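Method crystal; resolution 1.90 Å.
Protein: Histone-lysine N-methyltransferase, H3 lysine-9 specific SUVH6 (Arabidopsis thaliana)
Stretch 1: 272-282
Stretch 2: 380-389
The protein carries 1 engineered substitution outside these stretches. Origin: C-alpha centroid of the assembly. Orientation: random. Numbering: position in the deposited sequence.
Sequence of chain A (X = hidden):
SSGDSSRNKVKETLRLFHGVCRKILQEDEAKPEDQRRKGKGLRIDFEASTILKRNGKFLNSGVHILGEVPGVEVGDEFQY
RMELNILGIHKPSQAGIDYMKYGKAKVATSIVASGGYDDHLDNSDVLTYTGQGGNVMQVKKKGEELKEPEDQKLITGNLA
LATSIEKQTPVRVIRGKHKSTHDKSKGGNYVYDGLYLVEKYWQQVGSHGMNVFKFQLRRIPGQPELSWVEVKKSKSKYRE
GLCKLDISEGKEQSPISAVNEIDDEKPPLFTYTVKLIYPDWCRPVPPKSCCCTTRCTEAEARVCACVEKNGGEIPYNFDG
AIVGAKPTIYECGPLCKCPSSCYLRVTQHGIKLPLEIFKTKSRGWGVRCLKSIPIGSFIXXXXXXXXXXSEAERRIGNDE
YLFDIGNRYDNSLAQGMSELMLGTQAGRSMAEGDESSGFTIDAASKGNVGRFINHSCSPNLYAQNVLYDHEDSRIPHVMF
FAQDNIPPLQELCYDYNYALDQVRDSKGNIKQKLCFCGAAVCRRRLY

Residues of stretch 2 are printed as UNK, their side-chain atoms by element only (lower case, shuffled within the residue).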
# COMPACT_ATOMS: atom_id res chain seq x y z
N TYR A 272 15.97 -0.21 21.59
CA TYR A 272 14.69 0.13 20.99
C TYR A 272 14.07 1.32 21.70
O TYR A 272 14.00 1.34 22.93
CB TYR A 272 13.72 -1.06 21.00
CG TYR A 272 12.61 -0.89 19.98
CD1 TYR A 272 11.51 -0.09 20.25
CD2 TYR A 272 12.70 -1.49 18.74
CE1 TYR A 272 10.51 0.10 19.30
CE2 TYR A 272 11.71 -1.31 17.78
CZ TYR A 272 10.61 -0.52 18.07
OH TYR A 272 9.64 -0.35 17.12
N THR A 273 13.60 2.29 20.93
CA THR A 273 12.97 3.48 21.50
C THR A 273 11.70 3.85 20.74
O THR A 273 11.72 3.94 19.51
CB THR A 273 13.93 4.68 21.49
OG1 THR A 273 15.24 4.26 21.89
CG2 THR A 273 13.43 5.76 22.43
N VAL A 274 10.61 4.08 21.46
CA VAL A 274 9.37 4.53 20.83
C VAL A 274 9.23 6.05 20.91
O VAL A 274 8.28 6.63 20.38
CB VAL A 274 8.12 3.88 21.46
CG1 VAL A 274 8.30 2.37 21.57
CG2 VAL A 274 7.84 4.47 22.83
N LYS A 275 10.18 6.70 21.57
CA LYS A 275 10.12 8.15 21.74
C LYS A 275 11.32 8.87 21.14
O LYS A 275 12.46 8.43 21.28
CB LYS A 275 9.98 8.51 23.22
CG LYS A 275 8.72 7.95 23.87
CD LYS A 275 7.82 9.05 24.39
CE LYS A 275 7.80 9.08 25.91
NZ LYS A 275 6.52 9.64 26.44
N LEU A 276 11.05 9.99 20.49
CA LEU A 276 12.13 10.83 19.96
C LEU A 276 12.99 11.37 21.09
O LEU A 276 12.49 11.70 22.17
CB LEU A 276 11.56 11.98 19.14
CG LEU A 276 11.04 11.64 17.75
CD1 LEU A 276 10.32 12.84 17.15
CD2 LEU A 276 12.19 11.19 16.86
N ILE A 277 14.29 11.45 20.84
CA ILE A 277 15.20 12.05 21.80
C ILE A 277 15.61 13.42 21.30
O ILE A 277 16.27 13.55 20.26
CB ILE A 277 16.43 11.17 22.05
CG1 ILE A 277 15.98 9.78 22.49
CG2 ILE A 277 17.37 11.82 23.07
CD1 ILE A 277 17.07 8.75 22.47
N TYR A 278 15.20 14.45 22.04
CA TYR A 278 15.48 15.83 21.66
C TYR A 278 16.73 16.35 22.34
O TYR A 278 17.03 15.95 23.47
CB TYR A 278 14.30 16.74 22.03
CG TYR A 278 13.04 16.54 21.20
CD1 TYR A 278 12.88 17.17 19.98
CD2 TYR A 278 12.00 15.75 21.67
CE1 TYR A 278 11.73 17.01 19.23
CE2 TYR A 278 10.85 15.57 20.93
CZ TYR A 278 10.72 16.20 19.70
OH TYR A 278 9.57 16.03 18.96
N PRO A 279 17.47 17.23 21.67
CA PRO A 279 18.42 18.04 22.44
C PRO A 279 17.61 18.93 23.38
O PRO A 279 16.42 19.15 23.13
CB PRO A 279 19.16 18.85 21.38
CG PRO A 279 18.89 18.14 20.08
CD PRO A 279 17.53 17.53 20.23
N ASP A 280 18.23 19.43 24.44
CA ASP A 280 17.49 20.20 25.43
C ASP A 280 17.01 21.55 24.88
O ASP A 280 15.92 22.01 25.21
CB ASP A 280 18.33 20.40 26.68
CG ASP A 280 18.78 19.08 27.28
OD1 ASP A 280 17.96 18.14 27.32
OD2 ASP A 280 19.95 18.97 27.72
N TRP A 281 17.82 22.17 24.02
CA TRP A 281 17.45 23.47 23.46
C TRP A 281 16.44 23.33 22.32
O TRP A 281 16.13 24.31 21.65
CB TRP A 281 18.70 24.22 22.97
CG TRP A 281 19.39 23.58 21.80
CD1 TRP A 281 19.18 23.85 20.48
CD2 TRP A 281 20.40 22.56 21.85
NE1 TRP A 281 20.00 23.06 19.70
CE2 TRP A 281 20.75 22.26 20.52
CE3 TRP A 281 21.04 21.88 22.89
CZ2 TRP A 281 21.72 21.31 20.20
CZ3 TRP A 281 21.99 20.93 22.57
CH2 TRP A 281 22.33 20.65 21.24
N CYS A 282 15.94 22.12 22.11
CA CYS A 282 14.95 21.86 21.07
C CYS A 282 13.69 21.20 21.62
O CYS A 282 12.86 20.71 20.85
CB CYS A 282 15.53 20.99 19.96
SG CYS A 282 16.99 21.66 19.13
N UNK A 380 4.68 3.76 10.28
CA UNK A 380 5.42 4.01 11.51
C UNK A 380 6.17 5.32 11.37
O UNK A 380 6.23 5.89 10.29
c UNK A 380 6.40 2.87 11.81
s UNK A 380 7.74 2.73 10.60
N UNK A 381 6.75 5.77 12.47
CA UNK A 381 7.62 6.94 12.49
C UNK A 381 9.07 6.51 12.32
O UNK A 381 9.42 5.38 12.64
c UNK A 381 7.81 9.89 15.08
o UNK A 381 6.95 9.45 15.86
o UNK A 381 8.35 11.01 15.21
c UNK A 381 7.45 7.71 13.81
c UNK A 381 8.24 9.02 13.90
N UNK A 382 9.92 7.40 11.81
CA UNK A 382 11.36 7.20 11.93
C UNK A 382 11.81 7.79 13.26
O UNK A 382 11.95 9.00 13.39
c UNK A 382 14.57 7.85 11.44
c UNK A 382 15.15 5.78 9.71
c UNK A 382 16.15 6.33 10.49
c UNK A 382 12.13 7.83 10.77
o UNK A 382 17.43 5.84 10.40
c UNK A 382 15.87 7.36 11.36
c UNK A 382 13.86 6.27 9.80
c UNK A 382 13.55 7.31 10.67
N UNK A 383 12.01 6.93 14.25
CA UNK A 383 12.36 7.39 15.59
C UNK A 383 13.84 7.20 15.87
O UNK A 383 14.41 6.16 15.54
c UNK A 383 10.04 7.03 16.51
c UNK A 383 12.00 7.02 18.07
c UNK A 383 11.52 6.67 16.67
N UNK A 384 14.46 8.21 16.49
CA UNK A 384 15.85 8.15 16.88
C UNK A 384 16.20 9.42 17.65
O UNK A 384 15.31 10.09 18.18
N UNK A 385 17.48 9.76 17.71
CA UNK A 385 17.91 10.99 18.37
C UNK A 385 17.95 12.13 17.36
O UNK A 385 18.59 12.00 16.32
c UNK A 385 19.58 9.49 19.65
c UNK A 385 19.29 10.84 19.02
c UNK A 385 21.00 9.42 20.23
o UNK A 385 21.67 8.39 20.04
o UNK A 385 21.43 10.41 20.86
N UNK A 386 17.26 13.23 17.66
CA UNK A 386 17.35 14.44 16.85
C UNK A 386 18.70 15.11 17.03
O UNK A 386 19.10 15.42 18.15
c UNK A 386 16.24 15.45 17.21
c UNK A 386 15.09 15.35 14.98
c UNK A 386 13.98 14.35 17.01
c UNK A 386 14.90 15.45 16.49
N UNK A 387 19.40 15.36 15.92
CA UNK A 387 20.72 15.99 15.97
C UNK A 387 20.85 17.07 14.91
O UNK A 387 20.29 16.95 13.83
c UNK A 387 22.01 13.78 16.72
c UNK A 387 21.83 14.95 15.75
c UNK A 387 23.12 12.87 16.22
c UNK A 387 22.31 14.29 18.13
N UNK A 388 21.60 18.13 15.22
CA UNK A 388 22.10 19.02 14.16
C UNK A 388 22.86 18.17 13.16
O UNK A 388 23.55 17.22 13.55
c UNK A 388 22.42 20.94 15.84
c UNK A 388 23.41 21.94 16.41
o UNK A 388 24.51 21.52 16.82
c UNK A 388 23.02 20.10 14.73
o UNK A 388 23.09 23.15 16.44
N UNK A 389 22.75 18.51 11.87
CA UNK A 389 23.46 17.77 10.82
C UNK A 389 24.94 17.59 11.13
O UNK A 389 25.48 16.50 10.97
c UNK A 389 23.30 18.45 9.46
o UNK A 389 21.59 19.02 7.90
o UNK A 389 21.14 17.42 9.35
c UNK A 389 21.91 18.29 8.87

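Position 380 carries one carbon and then one sulfur, a two-atom side chain that ends in a thiol. It is buried and touches nothing of stretch 1: this is C380, small enough for a packed strand.

Position 381 has three carbons in a row, the third bearing two oxygens. That is a glutamate, E381. Its CB points toward stretch 1, and its extended chain brings OE2 to 3.3 Å from CD1 of L276. This is contact with a methyl group, not a polar pairing; OE2 is hydrogen-bonded elsewhere in the structure.

Position 382 shows one carbon leading to a six-carbon ring with a single oxygen, the signature of tyrosine. The CA-to-CB bond of Y382 points away from stretch 1 and the residue is buried, its hydroxyl hydrogen-bonded elsewhere in the structure. What it offers the other stretch is backbone: its O lies 4.1 Å from CD2 of L276.

At position 383 a single carbon carries two more, three in all, forked at the CB. This is V383, whose compact apolar side chain points toward stretch 1. Its CG1 lies 3.4 Å from O of T273, 3.5 Å from O of K275 and 4.3 Å from CD2 of L276. The O of T273 is buried without a partner.

Position 384 has no side-chain atoms, so it is G384. Its phi/psi of -176/-159 is a pairing that glycine reaches more easily than residues with a CB. Its O accepts a hydrogen bond from N of I277 at 3.2 Å, almost linear at 173°.

Position 385 again has three carbons, the third with two oxygens: E385. The CA-to-CB bond leaves sideways, and CG lies 3.8 Å from CD1 of I277. Glutamate can thus give a methylene to a neighbour while OE2 is hydrogen-bonded elsewhere in the structure.

Position 386 has four carbons, forked at the second, and its CB points toward stretch 1. This is L386, with CD2 3.6 Å from CD2 of L276 and 4.1 Å from CE1 of Y278, while its CB is 3.9 Å from CD of P279. A branched, flexible apolar chain suits a site bordered by a leucine methyl, a tyrosine ring and a proline ring.

Position 387 has the same four-carbon fork, but its CA-to-CB bond points away; the end turns back nearer without making contact. This is L387, an apolar residue suited to its buried site.

Position 388 has three carbons and a terminal pair of oxygens: E388. Its CA-to-CB bond leaves sideways, but the chain's end comes nearer, CD lying 4.2 Å from CZ2 of W281, obliquely. Partly exposed, a charged residue is tolerated here, at the N-cap position before a helix.

Position 389, two carbons with two oxygens on the second, is D389, out of reach. Acidic residues generally favour a helix start; its OD1 is hydrogen-bonded elsewhere in the structure.

The contact is held by one β bridge, I277 with E385. Beside the bond to G384, N of L386 donates to O of I277 at 2.8 Å. These two bonds fix the register, letting L276 pack against V383 and L386.

Stretch 2 (380-389) CEYVGELLED
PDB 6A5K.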